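Local coordinates for lombricine kinase (Urechis caupo, PDB 3JPZ), which catalyses, as a member of the ATP:guanido phosphotransferase family, the reversible transfer of a phosphoryl group between ATP and the guanidino compound lombricine, at residues A[10-15]-A[28-33]; A[45-50]-A[74-79]. All coordinates share one frame; numbering follows the deposited sequence.

Contact 1 of 2, residues A[10-15]-A[28-33]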
ATOM      1  N   ASN A  10     -12.443  -2.338  17.378  1.00 19.14           N
ATOM      2  CA  ASN A  10     -11.875  -2.553  16.056  1.00 17.03           C
ATOM      3  C   ASN A  10     -12.845  -2.416  14.897  1.00 12.58           C
ATOM      4  O   ASN A  10     -12.436  -2.448  13.741  1.00 13.39           O
ATOM      5  CB  ASN A  10     -11.233  -3.933  16.006  1.00 13.97           C
ATOM      6  CG  ASN A  10      -9.853  -3.941  16.631  1.00 16.83           C
ATOM      7  OD1 ASN A  10      -8.923  -3.329  16.112  1.00 18.82           O
ATOM      8  ND2 ASN A  10      -9.711  -4.644  17.744  1.00 22.01           N
ATOM      9  N   PHE A  11     -14.124  -2.261  15.199  1.00 13.40           N
ATOM     10  CA  PHE A  11     -15.132  -2.256  14.161  1.00 12.94           C
ATOM     11  C   PHE A  11     -14.897  -1.090  13.219  1.00 13.54           C
ATOM     12  O   PHE A  11     -14.785   0.046  13.656  1.00 13.06           O
ATOM     13  CB  PHE A  11     -16.526  -2.172  14.782  1.00 16.66           C
ATOM     14  CG  PHE A  11     -17.643  -2.292  13.789  1.00 13.29           C
ATOM     15  CD1 PHE A  11     -17.824  -3.455  13.062  1.00 15.74           C
ATOM     16  CD2 PHE A  11     -18.529  -1.240  13.598  1.00 14.36           C
ATOM     17  CE1 PHE A  11     -18.867  -3.565  12.152  1.00 18.93           C
ATOM     18  CE2 PHE A  11     -19.569  -1.347  12.696  1.00 15.66           C
ATOM     19  CZ  PHE A  11     -19.737  -2.505  11.972  1.00 21.47           C
ATOM     20  N   PRO A  12     -14.795  -1.372  11.917  1.00 14.80           N
ATOM     21  CA  PRO A  12     -14.619  -0.285  10.954  1.00 22.54           C
ATOM     22  C   PRO A  12     -15.760   0.711  11.023  1.00 13.22           C
ATOM     23  O   PRO A  12     -16.865   0.344  11.398  1.00 18.98           O
ATOM     24  CB  PRO A  12     -14.639  -1.004   9.604  1.00 11.90           C
ATOM     25  CG  PRO A  12     -14.177  -2.392   9.912  1.00 11.23           C
ATOM     26  CD  PRO A  12     -14.688  -2.697  11.287  1.00 13.27           C
ATOM     27  N   ASP A  13     -15.473   1.955  10.668  1.00 17.04           N
ATOM     28  CA  ASP A  13     -16.493   2.971  10.505  1.00 24.85           C
ATOM     29  C   ASP A  13     -16.841   3.021   9.031  1.00 13.38           C
ATOM     30  O   ASP A  13     -16.073   3.531   8.215  1.00 22.78           O
ATOM     31  CB  ASP A  13     -15.975   4.335  10.974  1.00 23.99           C
ATOM     32  CG  ASP A  13     -17.001   5.432  10.807  1.00 23.37           C
ATOM     33  OD1 ASP A  13     -18.114   5.132  10.323  1.00 20.13           O
ATOM     34  OD2 ASP A  13     -16.699   6.589  11.168  1.00 32.47           O
ATOM     35  N   TYR A  14     -17.996   2.473   8.685  1.00 14.50           N
ATOM     36  CA  TYR A  14     -18.378   2.358   7.292  1.00 12.72           C
ATOM     37  C   TYR A  14     -19.197   3.563   6.840  1.00 12.12           C
ATOM     38  O   TYR A  14     -19.802   3.539   5.779  1.00 12.54           O
ATOM     39  CB  TYR A  14     -19.135   1.051   7.047  1.00 12.47           C
ATOM     40  CG  TYR A  14     -18.204  -0.139   6.941  1.00 11.79           C
ATOM     41  CD1 TYR A  14     -18.196  -1.140   7.901  1.00 12.13           C
ATOM     42  CD2 TYR A  14     -17.302  -0.237   5.888  1.00 11.49           C
ATOM     43  CE1 TYR A  14     -17.330  -2.224   7.797  1.00 11.48           C
ATOM     44  CE2 TYR A  14     -16.430  -1.313   5.783  1.00 14.95           C
ATOM     45  CZ  TYR A  14     -16.446  -2.299   6.738  1.00 11.50           C
ATOM     46  OH  TYR A  14     -15.567  -3.364   6.620  1.00 12.92           O
ATOM     47  N   ALA A  15     -19.209   4.612   7.651  1.00 25.37           N
ATOM     48  CA  ALA A  15     -19.875   5.841   7.266  1.00 30.96           C
ATOM     49  C   ALA A  15     -19.224   6.338   5.989  1.00 26.98           C
ATOM     50  O   ALA A  15     -17.994   6.401   5.887  1.00 14.56           O
ATOM     51  CB  ALA A  15     -19.769   6.888   8.372  1.00 28.35           C
ATOM     52  N   GLU A  28     -22.316  -7.294  14.652  1.00 22.17           N
ATOM     53  CA  GLU A  28     -22.603  -8.602  15.219  1.00 26.53           C
ATOM     54  C   GLU A  28     -21.848  -9.683  14.456  1.00 28.36           C
ATOM     55  O   GLU A  28     -21.191 -10.537  15.048  1.00 22.60           O
ATOM     56  CB  GLU A  28     -24.106  -8.855  15.175  1.00 26.56           C
ATOM     57  CG  GLU A  28     -24.912  -7.965  16.127  1.00 40.11           C
ATOM     58  CD  GLU A  28     -24.973  -6.505  15.689  1.00 55.14           C
ATOM     59  OE1 GLU A  28     -24.976  -6.230  14.468  1.00 38.03           O
ATOM     60  OE2 GLU A  28     -25.028  -5.627  16.575  1.00 70.70           O
ATOM     61  N   MET A  29     -21.951  -9.639  13.134  1.00 27.13           N
ATOM     62  CA  MET A  29     -21.149 -10.499  12.282  1.00 36.02           C
ATOM     63  C   MET A  29     -19.674 -10.262  12.580  1.00 31.89           C
ATOM     64  O   MET A  29     -18.909 -11.206  12.773  1.00 23.18           O
ATOM     65  CB  MET A  29     -21.440 -10.199  10.814  1.00 23.02           C
ATOM     66  CG  MET A  29     -20.563 -10.961   9.841  1.00 25.41           C
ATOM     67  SD  MET A  29     -20.969 -10.588   8.133  1.00 18.68           S
ATOM     68  CE  MET A  29     -22.721 -10.945   8.114  1.00 23.59           C
ATOM     69  N   TYR A  30     -19.283  -8.993  12.624  1.00 20.71           N
ATOM     70  CA  TYR A  30     -17.900  -8.632  12.907  1.00 17.93           C
ATOM     71  C   TYR A  30     -17.431  -9.293  14.191  1.00 21.27           C
ATOM     72  O   TYR A  30     -16.329  -9.828  14.254  1.00 21.53           O
ATOM     73  CB  TYR A  30     -17.745  -7.118  13.024  1.00 19.24           C
ATOM     74  CG  TYR A  30     -16.308  -6.679  13.146  1.00 18.70           C
ATOM     75  CD1 TYR A  30     -15.439  -6.784  12.065  1.00 17.49           C
ATOM     76  CD2 TYR A  30     -15.814  -6.156  14.336  1.00 16.79           C
ATOM     77  CE1 TYR A  30     -14.126  -6.382  12.167  1.00 18.62           C
ATOM     78  CE2 TYR A  30     -14.489  -5.754  14.447  1.00 13.26           C
ATOM     79  CZ  TYR A  30     -13.655  -5.868  13.362  1.00 12.95           C
ATOM     80  OH  TYR A  30     -12.340  -5.479  13.459  1.00 14.50           O
ATOM     81  N   GLN A  31     -18.284  -9.265  15.208  1.00 18.37           N
ATOM     82  CA  GLN A  31     -17.946  -9.798  16.517  1.00 17.41           C
ATOM     83  C   GLN A  31     -17.771 -11.312  16.439  1.00 20.79           C
ATOM     84  O   GLN A  31     -16.857 -11.875  17.038  1.00 22.62           O
ATOM     85  CB  GLN A  31     -19.045  -9.433  17.517  1.00 29.53           C
ATOM     86  CG  GLN A  31     -18.662  -9.572  18.981  1.00 34.79           C
ATOM     87  CD  GLN A  31     -19.748  -9.049  19.905  1.00 50.62           C
ATOM     88  OE1 GLN A  31     -20.936  -9.268  19.669  1.00 48.45           O
ATOM     89  NE2 GLN A  31     -19.345  -8.353  20.961  1.00 56.67           N
ATOM     90  N   ARG A  32     -18.651 -11.963  15.690  1.00 22.18           N
ATOM     91  CA  ARG A  32     -18.581 -13.405  15.510  1.00 23.96           C
ATOM     92  C   ARG A  32     -17.276 -13.813  14.856  1.00 32.72           C
ATOM     93  O   ARG A  32     -16.671 -14.818  15.227  1.00 24.09           O
ATOM     94  CB  ARG A  32     -19.730 -13.882  14.630  1.00 23.38           C
ATOM     95  CG  ARG A  32     -21.064 -13.969  15.331  1.00 24.59           C
ATOM     96  CD  ARG A  32     -22.062 -14.774  14.508  1.00 23.25           C
ATOM     97  NE  ARG A  32     -22.561 -14.013  13.368  1.00 21.90           N
ATOM     98  CZ  ARG A  32     -23.528 -13.106  13.433  1.00 30.23           C
ATOM     99  NH1 ARG A  32     -24.115 -12.839  14.587  1.00 31.53           N
ATOM    100  NH2 ARG A  32     -23.914 -12.465  12.338  1.00 35.22           N
ATOM    101  N   LEU A  33     -16.852 -13.020  13.877  1.00 26.65           N
ATOM    102  CA  LEU A  33     -15.706 -13.357  13.043  1.00 27.81           C
ATOM    103  C   LEU A  33     -14.408 -12.857  13.648  1.00 24.31           C
ATOM    104  O   LEU A  33     -13.327 -13.338  13.307  1.00 27.04           O
ATOM    105  CB  LEU A  33     -15.906 -12.766  11.644  1.00 14.57           C
ATOM    106  CG  LEU A  33     -17.216 -13.251  11.035  1.00 14.52           C
ATOM    107  CD1 LEU A  33     -17.564 -12.503   9.750  1.00 27.46           C
ATOM    108  CD2 LEU A  33     -17.118 -14.739  10.784  1.00 20.00           C
TER
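From helix 27-33 a single residue, Tyr30, makes all the close contacts, its ring meeting three consecutive residues, Asn10, Phe11 and Pro12, with different parts of its surface. Its CG lies anti to the backbone N (chi1 -173°), which sends the ring across to the loop that follows helix 7-10. There it forms an offset edge-to-face stack with Phe11: the CD1 edge of Phe11 is turned to the tyrosine face, the centroids are 5.4 Å apart and the planes stand at 67°. The approach is made near the root of the tyrosine, with Phe11 CD1 3.6 Å from Tyr30 CG. Pro12 makes a CH-pi contact farther out on the ring, its CD sitting over one face, 4.1 Å from the centroid of the Tyr30 ring and 22° off the ring normal. Proline suits this place because its CD is a slightly polarised methylene on a rigid ring, with no N-H to satisfy. The phenol oxygen extends past Phe11 to the end of helix 7-10, where Tyr30 OH lies 3.0 Å from Asn10 O and 3.2 Å from Asn10 CB. Its hydrogen bond, however, is with Asp45 OD1 of helix 44-53, so the hydroxyl gives a buried ring a polar anchor. While Asn10 ND2 hydrogen-bonds to Asp6 O, Asn10 OD1 accepts from Gly136 N, and Phe11 O from Arg139 NH2, of the second subunit, which places this loop at the dimer interface. Within the small helical N-terminal domain, the loop and helix 27-33 thus pack together beside helix 44-53, which Pro12 touches through Ile48 and Val52, while Met29 and Leu33 reach helix 73-83.

Contact 2 of 2, residues A[45-50]-A[74-79]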
ATOM      1  N   ASP A  45     -10.141  -9.113   9.779  1.00 18.82           N
ATOM      2  CA  ASP A  45      -9.573  -7.807   9.502  1.00 18.90           C
ATOM      3  C   ASP A  45      -8.824  -7.796   8.189  1.00 20.70           C
ATOM      4  O   ASP A  45      -8.958  -6.859   7.419  1.00 13.91           O
ATOM      5  CB  ASP A  45      -8.657  -7.359  10.636  1.00 40.54           C
ATOM      6  CG  ASP A  45      -9.390  -6.555  11.674  1.00 41.21           C
ATOM      7  OD1 ASP A  45     -10.628  -6.431  11.540  1.00 19.70           O
ATOM      8  OD2 ASP A  45      -8.738  -6.043  12.606  1.00 34.84           O
ATOM      9  N   LYS A  46      -8.033  -8.837   7.945  1.00 13.33           N
ATOM     10  CA  LYS A  46      -7.327  -8.991   6.674  1.00 22.36           C
ATOM     11  C   LYS A  46      -8.275  -9.019   5.470  1.00 25.73           C
ATOM     12  O   LYS A  46      -8.046  -8.337   4.475  1.00  9.34           O
ATOM     13  CB  LYS A  46      -6.508 -10.285   6.677  1.00 13.34           C
ATOM     14  CG  LYS A  46      -5.795 -10.538   5.361  1.00 24.55           C
ATOM     15  CD  LYS A  46      -4.697  -9.525   5.142  1.00 11.74           C
ATOM     16  CE  LYS A  46      -4.178  -9.562   3.734  1.00  9.77           C
ATOM     17  NZ  LYS A  46      -3.029  -8.623   3.562  1.00 11.39           N
ATOM     18  N   VAL A  47      -9.325  -9.830   5.534  1.00 20.05           N
ATOM     19  CA  VAL A  47     -10.159 -10.007   4.352  1.00 15.84           C
ATOM     20  C   VAL A  47     -11.037  -8.789   4.094  1.00 15.54           C
ATOM     21  O   VAL A  47     -11.498  -8.582   2.976  1.00 17.33           O
ATOM     22  CB  VAL A  47     -11.025 -11.273   4.429  1.00 15.49           C
ATOM     23  CG1 VAL A  47     -10.141 -12.487   4.685  1.00 18.19           C
ATOM     24  CG2 VAL A  47     -12.110 -11.134   5.502  1.00 10.89           C
ATOM     25  N   ILE A  48     -11.250  -7.966   5.115  1.00 13.81           N
ATOM     26  CA  ILE A  48     -12.103  -6.786   4.934  1.00 16.51           C
ATOM     27  C   ILE A  48     -11.321  -5.487   4.825  1.00 12.74           C
ATOM     28  O   ILE A  48     -11.906  -4.426   4.610  1.00 21.26           O
ATOM     29  CB  ILE A  48     -13.132  -6.639   6.069  1.00 10.37           C
ATOM     30  CG1 ILE A  48     -12.433  -6.286   7.382  1.00 10.84           C
ATOM     31  CG2 ILE A  48     -13.955  -7.909   6.205  1.00 19.23           C
ATOM     32  CD1 ILE A  48     -13.353  -5.738   8.422  1.00 11.18           C
ATOM     33  N   GLN A  49     -10.003  -5.555   4.967  1.00 14.90           N
ATOM     34  CA  GLN A  49      -9.187  -4.338   4.943  1.00  9.08           C
ATOM     35  C   GLN A  49      -9.518  -3.403   3.776  1.00 15.48           C
ATOM     36  O   GLN A  49      -9.733  -2.211   3.984  1.00 15.31           O
ATOM     37  CB  GLN A  49      -7.699  -4.665   4.914  1.00 14.64           C
ATOM     38  CG  GLN A  49      -6.825  -3.419   5.018  1.00 17.44           C
ATOM     39  CD  GLN A  49      -7.028  -2.669   6.317  1.00  9.71           C
ATOM     40  OE1 GLN A  49      -6.774  -3.195   7.388  1.00  9.55           O
ATOM     41  NE2 GLN A  49      -7.491  -1.425   6.224  1.00 11.34           N
ATOM     42  N   PRO A  50      -9.544  -3.932   2.542  1.00  9.65           N
ATOM     43  CA  PRO A  50      -9.826  -3.083   1.379  1.00  8.44           C
ATOM     44  C   PRO A  50     -11.133  -2.307   1.523  1.00  9.10           C
ATOM     45  O   PRO A  50     -11.234  -1.162   1.078  1.00  9.38           O
ATOM     46  CB  PRO A  50      -9.943  -4.086   0.231  1.00 10.72           C
ATOM     47  CG  PRO A  50      -9.153  -5.268   0.678  1.00 20.79           C
ATOM     48  CD  PRO A  50      -9.319  -5.336   2.164  1.00 10.30           C
ATOM     49  N   GLU A  74     -19.725 -16.650   6.390  1.00 22.15           N
ATOM     50  CA  GLU A  74     -20.955 -15.873   6.430  1.00 25.29           C
ATOM     51  C   GLU A  74     -20.758 -14.487   5.829  1.00 22.24           C
ATOM     52  O   GLU A  74     -21.717 -13.857   5.379  1.00 22.16           O
ATOM     53  CB  GLU A  74     -21.477 -15.763   7.860  1.00 28.32           C
ATOM     54  CG  GLU A  74     -20.945 -14.582   8.645  1.00 29.54           C
ATOM     55  CD  GLU A  74     -21.656 -14.429   9.969  1.00 28.51           C
ATOM     56  OE1 GLU A  74     -22.896 -14.273   9.964  1.00 31.17           O
ATOM     57  OE2 GLU A  74     -20.976 -14.483  11.011  1.00 24.69           O
ATOM     58  N   LEU A  75     -19.513 -14.019   5.817  1.00 26.41           N
ATOM     59  CA  LEU A  75     -19.202 -12.728   5.225  1.00 14.09           C
ATOM     60  C   LEU A  75     -19.013 -12.857   3.722  1.00 17.82           C
ATOM     61  O   LEU A  75     -19.534 -12.054   2.941  1.00 20.16           O
ATOM     62  CB  LEU A  75     -17.951 -12.122   5.873  1.00 12.42           C
ATOM     63  CG  LEU A  75     -17.516 -10.762   5.326  1.00 21.91           C
ATOM     64  CD1 LEU A  75     -18.692  -9.790   5.214  1.00 16.88           C
ATOM     65  CD2 LEU A  75     -16.416 -10.182   6.197  1.00 25.90           C
ATOM     66  N   PHE A  76     -18.256 -13.863   3.307  1.00 19.38           N
ATOM     67  CA  PHE A  76     -18.081 -14.105   1.891  1.00 22.30           C
ATOM     68  C   PHE A  76     -19.408 -14.451   1.255  1.00 12.67           C
ATOM     69  O   PHE A  76     -19.708 -13.990   0.167  1.00 17.79           O
ATOM     70  CB  PHE A  76     -17.057 -15.208   1.644  1.00 15.07           C
ATOM     71  CG  PHE A  76     -15.649 -14.744   1.803  1.00 12.64           C
ATOM     72  CD1 PHE A  76     -14.912 -14.337   0.704  1.00 11.07           C
ATOM     73  CD2 PHE A  76     -15.075 -14.667   3.054  1.00 13.80           C
ATOM     74  CE1 PHE A  76     -13.630 -13.900   0.853  1.00 16.02           C
ATOM     75  CE2 PHE A  76     -13.789 -14.218   3.204  1.00 18.63           C
ATOM     76  CZ  PHE A  76     -13.067 -13.834   2.110  1.00 14.01           C
ATOM     77  N   ASP A  77     -20.225 -15.232   1.943  1.00 16.85           N
ATOM     78  CA  ASP A  77     -21.473 -15.679   1.341  1.00 20.47           C
ATOM     79  C   ASP A  77     -22.403 -14.493   1.091  1.00 17.76           C
ATOM     80  O   ASP A  77     -23.059 -14.417   0.059  1.00 12.87           O
ATOM     81  CB  ASP A  77     -22.144 -16.741   2.201  1.00 24.87           C
ATOM     82  CG  ASP A  77     -21.564 -18.122   1.970  1.00 26.78           C
ATOM     83  OD1 ASP A  77     -20.495 -18.222   1.333  1.00 23.22           O
ATOM     84  OD2 ASP A  77     -22.185 -19.108   2.415  1.00 23.03           O
ATOM     85  N   ALA A  78     -22.445 -13.551   2.022  1.00 24.94           N
ATOM     86  CA  ALA A  78     -23.323 -12.403   1.855  1.00 23.46           C
ATOM     87  C   ALA A  78     -22.835 -11.529   0.704  1.00 12.23           C
ATOM     88  O   ALA A  78     -23.625 -11.027  -0.097  1.00 20.06           O
ATOM     89  CB  ALA A  78     -23.397 -11.600   3.136  1.00 20.92           C
ATOM     90  N   VAL A  79     -21.524 -11.351   0.626  1.00 13.73           N
ATOM     91  CA  VAL A  79     -20.944 -10.493  -0.385  1.00 11.62           C
ATOM     92  C   VAL A  79     -21.121 -11.130  -1.764  1.00 22.50           C
ATOM     93  O   VAL A  79     -21.560 -10.476  -2.701  1.00 20.83           O
ATOM     94  CB  VAL A  79     -19.452 -10.201  -0.086  1.00 15.25           C
ATOM     95  CG1 VAL A  79     -18.731  -9.766  -1.325  1.00 13.78           C
ATOM     96  CG2 VAL A  79     -19.329  -9.142   1.001  1.00 20.45           C
TER
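Val47 and Ile48 of helix 44-53 touch Leu75 and Phe76 of helix 73-83 in a helix-helix contact within the all-helical N-terminal domain of the phosphagen kinase fold. The two short segments run in roughly the same direction, 29° apart, but their axes come no closer than 11.9 Å. At that spacing backbones cannot touch, and long or branched apolar side chains are needed to bridge the gap. Phe76 contributes the longest reach: the end of its ring, CZ, lies 4.0 Å from Val47 CB and 4.1 Å from Val47 CG1. Leu75 leaves its helix with CG anti to the backbone N (chi1 180°), directing its branched end toward the other helix, where it meets Ile48 at about a right angle. Beta-branched valine and isoleucine suit the receiving side, since their methyls spread close to the backbone and present a broad apolar surface.

Around this first shell, other parts of the domain surround the four residues. Ser68 of helix 68-71 touches both Val47 and Phe76, Tyr69 meets the Phe76 ring, and backbone hydrogen bonding ties Val47 to Ile62. Val21 of helix 20-24 and Tyr30 pack on Ile48, while Met29 packs on Leu75. Farther out, Asp77 forms salt bridges with Lys73, one turn back on the same helix, and with Arg263, which links the helix to a more distant part of the chain. The tightest spot is between two methyl groups, Ile48 CG2 and Leu75 CD2, 3.4 Å apart, closer than carbons usually pack.

The centres of contacts 1 and 2 lie about 10 Å apart, both on the same side of the chain's centre and away from the nucleotide-binding residues. Along the chain they come in series, contact 1 being complete before contact 2 begins, and helices 27-33 and 44-53 are consecutive. Polar groups join them directly: the hydroxyl of Tyr30 reaches helix 44-53, and Arg32 NE forms a salt bridge with Glu74 OE2 of helix 73-83. Helix 27-33 is therefore tied to both helices of contact 2. Arg135 of the second subunit reaches residues of both contacts, connecting this helical assembly with the dimer interface.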